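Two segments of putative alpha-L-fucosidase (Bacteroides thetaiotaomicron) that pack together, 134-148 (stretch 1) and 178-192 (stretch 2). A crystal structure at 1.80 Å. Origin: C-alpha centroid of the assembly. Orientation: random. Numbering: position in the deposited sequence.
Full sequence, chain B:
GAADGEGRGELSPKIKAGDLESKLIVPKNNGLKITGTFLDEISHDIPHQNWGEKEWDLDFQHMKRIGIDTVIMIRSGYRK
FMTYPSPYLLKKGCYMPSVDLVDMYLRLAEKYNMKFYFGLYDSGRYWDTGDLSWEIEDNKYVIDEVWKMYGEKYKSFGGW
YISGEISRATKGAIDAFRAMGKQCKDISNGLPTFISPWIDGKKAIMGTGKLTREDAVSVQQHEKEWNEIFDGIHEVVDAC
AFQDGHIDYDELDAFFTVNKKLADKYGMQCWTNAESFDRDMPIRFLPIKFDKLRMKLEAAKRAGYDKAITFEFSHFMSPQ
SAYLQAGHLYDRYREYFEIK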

# COMPACT_ATOMS: atom_id res chain seq x y z
N TRP B 134 23.22 -0.45 24.80
CA TRP B 134 22.04 0.02 25.55
C TRP B 134 20.97 -1.06 25.70
O TRP B 134 20.14 -0.96 26.60
CB TRP B 134 21.37 1.22 24.86
CG TRP B 134 22.12 2.50 24.97
CD1 TRP B 134 22.69 3.20 23.95
CD2 TRP B 134 22.29 3.29 26.15
NE1 TRP B 134 23.30 4.33 24.44
CE2 TRP B 134 23.06 4.42 25.78
CE3 TRP B 134 21.88 3.15 27.48
CZ2 TRP B 134 23.41 5.41 26.70
CZ3 TRP B 134 22.24 4.13 28.40
CH2 TRP B 134 23.07 5.20 28.03
N GLU B 135 20.96 -2.08 24.82
CA GLU B 135 19.92 -3.11 24.86
C GLU B 135 20.18 -4.20 25.90
O GLU B 135 19.30 -5.02 26.17
CB GLU B 135 19.78 -3.72 23.47
CG GLU B 135 19.35 -2.71 22.40
CD GLU B 135 18.05 -2.00 22.73
OE1 GLU B 135 17.20 -2.63 23.40
OE2 GLU B 135 17.94 -0.79 22.45
N ILE B 136 21.37 -4.23 26.48
CA ILE B 136 21.72 -5.29 27.42
C ILE B 136 20.86 -5.25 28.69
O ILE B 136 20.35 -6.29 29.09
CB ILE B 136 23.21 -5.22 27.80
CG1 ILE B 136 24.14 -5.37 26.56
CG2 ILE B 136 23.54 -6.32 28.84
CD1 ILE B 136 25.54 -4.95 26.83
N GLU B 137 20.76 -4.08 29.36
CA GLU B 137 20.17 -4.00 30.69
C GLU B 137 18.73 -4.51 30.78
O GLU B 137 18.47 -5.35 31.65
CB GLU B 137 20.24 -2.59 31.26
CG GLU B 137 19.88 -2.55 32.74
CD GLU B 137 20.46 -1.36 33.49
OE1 GLU B 137 20.55 -0.27 32.89
OE2 GLU B 137 20.81 -1.53 34.68
N ASP B 138 17.82 -4.03 29.95
CA ASP B 138 16.41 -4.50 30.03
C ASP B 138 16.32 -5.98 29.73
O ASP B 138 15.52 -6.67 30.36
CB ASP B 138 15.49 -3.75 29.07
CG ASP B 138 15.26 -2.28 29.41
OD1 ASP B 138 15.36 -1.92 30.59
OD2 ASP B 138 15.11 -1.50 28.49
N ASN B 139 17.16 -6.49 28.80
CA ASN B 139 17.12 -7.91 28.48
C ASN B 139 17.64 -8.76 29.63
O ASN B 139 17.20 -9.89 29.72
CB ASN B 139 17.82 -8.24 27.20
CG ASN B 139 16.92 -7.98 26.04
OD1 ASN B 139 15.85 -8.64 25.90
ND2 ASN B 139 17.23 -6.97 25.26
N LYS B 140 18.47 -8.22 30.56
CA LYS B 140 18.84 -9.00 31.74
C LYS B 140 17.60 -9.41 32.53
O LYS B 140 17.53 -10.54 33.01
CB LYS B 140 19.81 -8.25 32.66
CG LYS B 140 21.13 -7.92 32.02
CD LYS B 140 22.17 -7.59 33.05
CE LYS B 140 23.40 -7.03 32.37
NZ LYS B 140 24.58 -6.97 33.27
N TYR B 141 16.64 -8.51 32.66
CA TYR B 141 15.40 -8.77 33.40
C TYR B 141 14.44 -9.59 32.57
O TYR B 141 13.81 -10.49 33.11
CB TYR B 141 14.73 -7.47 33.81
CG TYR B 141 15.56 -6.68 34.78
CD1 TYR B 141 15.49 -6.92 36.15
CD2 TYR B 141 16.49 -5.75 34.34
CE1 TYR B 141 16.27 -6.20 37.06
CE2 TYR B 141 17.29 -5.04 35.22
CZ TYR B 141 17.18 -5.27 36.59
OH TYR B 141 17.97 -4.57 37.46
N VAL B 142 14.32 -9.29 31.27
CA VAL B 142 13.41 -10.00 30.37
C VAL B 142 13.80 -11.47 30.27
O VAL B 142 12.94 -12.34 30.42
CB VAL B 142 13.33 -9.33 28.98
CG1 VAL B 142 12.64 -10.23 27.95
CG2 VAL B 142 12.61 -7.97 29.07
N ILE B 143 15.07 -11.75 29.96
CA ILE B 143 15.54 -13.13 29.88
C ILE B 143 15.23 -13.88 31.18
O ILE B 143 14.70 -14.98 31.12
CB ILE B 143 17.05 -13.18 29.53
CG1 ILE B 143 17.29 -12.63 28.09
CG2 ILE B 143 17.63 -14.62 29.66
CD1 ILE B 143 18.79 -12.18 27.81
N ASP B 144 15.54 -13.30 32.33
CA ASP B 144 15.31 -13.94 33.64
C ASP B 144 13.83 -14.30 33.87
O ASP B 144 13.50 -15.45 34.15
CB ASP B 144 15.80 -13.04 34.77
CG ASP B 144 15.38 -13.54 36.15
OD1 ASP B 144 15.80 -14.66 36.53
OD2 ASP B 144 14.54 -12.85 36.81
N GLU B 145 12.93 -13.35 33.62
CA GLU B 145 11.50 -13.60 33.91
C GLU B 145 10.87 -14.52 32.88
O GLU B 145 10.06 -15.38 33.23
CB GLU B 145 10.71 -12.27 34.06
CG GLU B 145 10.55 -11.47 32.80
CD GLU B 145 9.82 -10.15 32.90
OE1 GLU B 145 9.69 -9.58 34.01
OE2 GLU B 145 9.41 -9.65 31.84
N VAL B 146 11.28 -14.42 31.63
CA VAL B 146 10.76 -15.25 30.56
C VAL B 146 11.18 -16.72 30.73
O VAL B 146 10.37 -17.59 30.47
CB VAL B 146 11.15 -14.64 29.20
CG1 VAL B 146 11.15 -15.66 28.10
CG2 VAL B 146 10.21 -13.48 28.89
N TRP B 147 12.39 -16.99 31.16
CA TRP B 147 12.78 -18.39 31.44
C TRP B 147 11.88 -18.97 32.55
O TRP B 147 11.39 -20.09 32.43
CB TRP B 147 14.25 -18.53 31.86
CG TRP B 147 14.62 -19.97 31.98
CD1 TRP B 147 14.82 -20.68 33.14
CD2 TRP B 147 14.60 -20.94 30.92
NE1 TRP B 147 15.00 -22.02 32.85
CE2 TRP B 147 14.88 -22.20 31.50
CE3 TRP B 147 14.47 -20.84 29.53
CZ2 TRP B 147 14.93 -23.37 30.73
CZ3 TRP B 147 14.50 -22.01 28.78
CH2 TRP B 147 14.77 -23.24 29.38
N LYS B 148 11.64 -18.18 33.59
CA LYS B 148 10.82 -18.65 34.71
C LYS B 148 9.35 -18.78 34.35
O LYS B 148 8.72 -19.76 34.73
CB LYS B 148 10.96 -17.70 35.91
CG LYS B 148 12.35 -17.80 36.55
CD LYS B 148 12.65 -16.62 37.47
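Stretch 2 178-192: RAMGKQCKDISNGLP

Neighbouring helices that run the same way, as in many α/β folds, often pack by fitting side chains of one between those of the other, and the rotamers record how they do it. Here residues 178-187 form a helix, with the rest of stretch 2 a loop, that lies almost parallel to helix 136-148: the signed crossing angle is -16° and the axes approach to 10.1 Å. The register places Met 180 by Ile 136, Cys 184 by Ile 143 and Ser 188 by Trp 147.

At the beginning of the contact, Ile 136 CG2 meets Ala 179 CB at 4.1 Å. Met 180, a selenomethionine in an m, t, m conformation, carries its SE to 4.1 Å from Asn 139 ND2, whose amide is already hydrogen-bonded to Glu 135 O at 3.0 Å.

Gln 183 points toward stretch 1, and its t, t chain extends far enough for NE2 to donate to Lys 140 O at 2.9 Å and 170°. Lys 140 O also accepts a weak helical bond from Asp 144 N, at 3.5 Å. The other end of the amide, Gln 183 OE1, accepts a weak bond from a water that also donates to Ile 136 O.

Ile 143, in the m, t rotamer, sets CD1 3.7 Å from Cys 184 SG and CG2 3.7 Å from Ile 187 CG2. Ile 187 leaves its helix sideways, but with both chi angles t its end comes nearer, bringing CD1 to 3.6 Å from Trp 147 CB.

Trp 147, with chi1 t, lays its indole beneath the helix end. Ser 188 CA stands 3.7 Å above the centroid of the Trp 147 six-membered ring, 10° off the normal, a CH-pi contact. The p rotamer of Ser 188 turns OG back to Cys 184 O, at 2.7 Å, while Leu 191 N donates to that OG.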

# COMPACT_ATOMS: atom_id res chain seq x y z
N ARG B 178 27.58 -10.77 22.96
CA ARG B 178 28.25 -11.68 23.93
C ARG B 178 27.46 -11.76 25.22
O ARG B 178 27.24 -12.85 25.72
CB ARG B 178 29.66 -11.21 24.23
CG ARG B 178 30.62 -11.51 23.10
CD ARG B 178 31.94 -10.80 23.35
NE ARG B 178 32.63 -11.34 24.52
CZ ARG B 178 33.52 -12.32 24.52
NH1 ARG B 178 33.86 -12.93 23.39
NH2 ARG B 178 34.08 -12.71 25.66
N ALA B 179 27.01 -10.62 25.76
CA ALA B 179 26.29 -10.61 27.04
C ALA B 179 24.93 -11.26 26.92
O ALA B 179 24.54 -12.05 27.79
CB ALA B 179 26.14 -9.18 27.55
N MSE B 180 24.20 -10.94 25.87
CA MSE B 180 22.84 -11.47 25.70
C MSE B 180 22.88 -12.93 25.36
O MSE B 180 22.17 -13.70 25.99
CB MSE B 180 22.09 -10.64 24.64
CG MSE B 180 21.84 -9.22 25.14
SE MSE B 180 20.95 -7.97 23.92
CE MSE B 180 22.09 -8.18 22.36
N GLY B 181 23.78 -13.34 24.45
CA GLY B 181 23.93 -14.77 24.15
C GLY B 181 24.32 -15.59 25.35
O GLY B 181 23.77 -16.67 25.56
N LYS B 182 25.26 -15.10 26.15
CA LYS B 182 25.70 -15.84 27.34
C LYS B 182 24.56 -16.01 28.34
O LYS B 182 24.41 -17.10 28.91
CB LYS B 182 26.87 -15.13 28.02
CG LYS B 182 27.35 -15.88 29.27
CD LYS B 182 28.67 -15.43 29.79
CE LYS B 182 28.94 -15.99 31.19
NZ LYS B 182 29.03 -17.48 31.17
N GLN B 183 23.79 -14.95 28.61
CA GLN B 183 22.70 -15.07 29.58
C GLN B 183 21.63 -16.03 29.09
O GLN B 183 21.16 -16.86 29.84
CB GLN B 183 22.08 -13.73 29.90
CG GLN B 183 21.21 -13.82 31.16
CD GLN B 183 20.43 -12.57 31.42
OE1 GLN B 183 20.62 -11.57 30.73
NE2 GLN B 183 19.46 -12.64 32.34
N CYS B 184 21.28 -15.95 27.81
CA CYS B 184 20.32 -16.89 27.22
C CYS B 184 20.77 -18.34 27.39
O CYS B 184 20.00 -19.22 27.79
CB CYS B 184 20.13 -16.56 25.74
SG CYS B 184 19.26 -15.01 25.47
N LYS B 185 22.01 -18.61 27.05
CA LYS B 185 22.53 -19.97 27.11
C LYS B 185 22.65 -20.47 28.54
O LYS B 185 22.28 -21.61 28.80
CB LYS B 185 23.90 -20.05 26.43
CG LYS B 185 23.74 -20.02 24.91
CD LYS B 185 24.83 -20.69 24.18
CE LYS B 185 24.48 -20.86 22.72
NZ LYS B 185 23.71 -22.10 22.48
N ASP B 186 23.15 -19.64 29.43
CA ASP B 186 23.31 -20.01 30.85
C ASP B 186 21.98 -20.34 31.50
O ASP B 186 21.87 -21.37 32.15
CB ASP B 186 23.96 -18.87 31.64
CG ASP B 186 25.45 -18.72 31.44
OD1 ASP B 186 26.07 -19.61 30.84
OD2 ASP B 186 26.01 -17.69 31.89
N ILE B 187 20.95 -19.47 31.31
CA ILE B 187 19.69 -19.67 31.99
C ILE B 187 18.94 -20.86 31.44
O ILE B 187 18.14 -21.44 32.16
CB ILE B 187 18.81 -18.38 31.97
CG1 ILE B 187 17.87 -18.34 33.18
CG2 ILE B 187 18.05 -18.21 30.62
CD1 ILE B 187 17.23 -17.08 33.36
N SER B 188 19.12 -21.19 30.16
CA SER B 188 18.32 -22.23 29.50
C SER B 188 19.08 -23.53 29.32
O SER B 188 18.59 -24.42 28.62
CB SER B 188 17.84 -21.74 28.15
OG SER B 188 18.91 -21.59 27.23
N ASN B 189 20.26 -23.64 29.91
CA ASN B 189 21.11 -24.82 29.81
C ASN B 189 21.49 -25.11 28.34
O ASN B 189 21.45 -26.25 27.89
CB ASN B 189 20.45 -26.04 30.48
CG ASN B 189 21.39 -27.21 30.67
OD1 ASN B 189 22.61 -27.04 30.82
ND2 ASN B 189 20.88 -28.42 30.57
N GLY B 190 21.84 -24.07 27.61
CA GLY B 190 22.38 -24.18 26.27
C GLY B 190 21.44 -24.23 25.09
O GLY B 190 21.84 -24.74 24.05
N LEU B 191 20.25 -23.65 25.16
CA LEU B 191 19.41 -23.63 23.96
C LEU B 191 20.08 -22.81 22.85
O LEU B 191 20.88 -21.91 23.12
CB LEU B 191 18.04 -23.03 24.26
CG LEU B 191 17.12 -23.85 25.14
CD1 LEU B 191 15.81 -23.12 25.35
CD2 LEU B 191 16.83 -25.21 24.52
N PRO B 192 19.74 -23.10 21.61
CA PRO B 192 20.36 -22.36 20.50
C PRO B 192 20.01 -20.89 20.48
O PRO B 192 18.93 -20.48 20.92
CB PRO B 192 19.82 -23.04 19.24
CG PRO B 192 18.74 -23.94 19.67
CD PRO B 192 18.88 -24.20 21.13
O HOH W 1 21.24 -9.09 28.61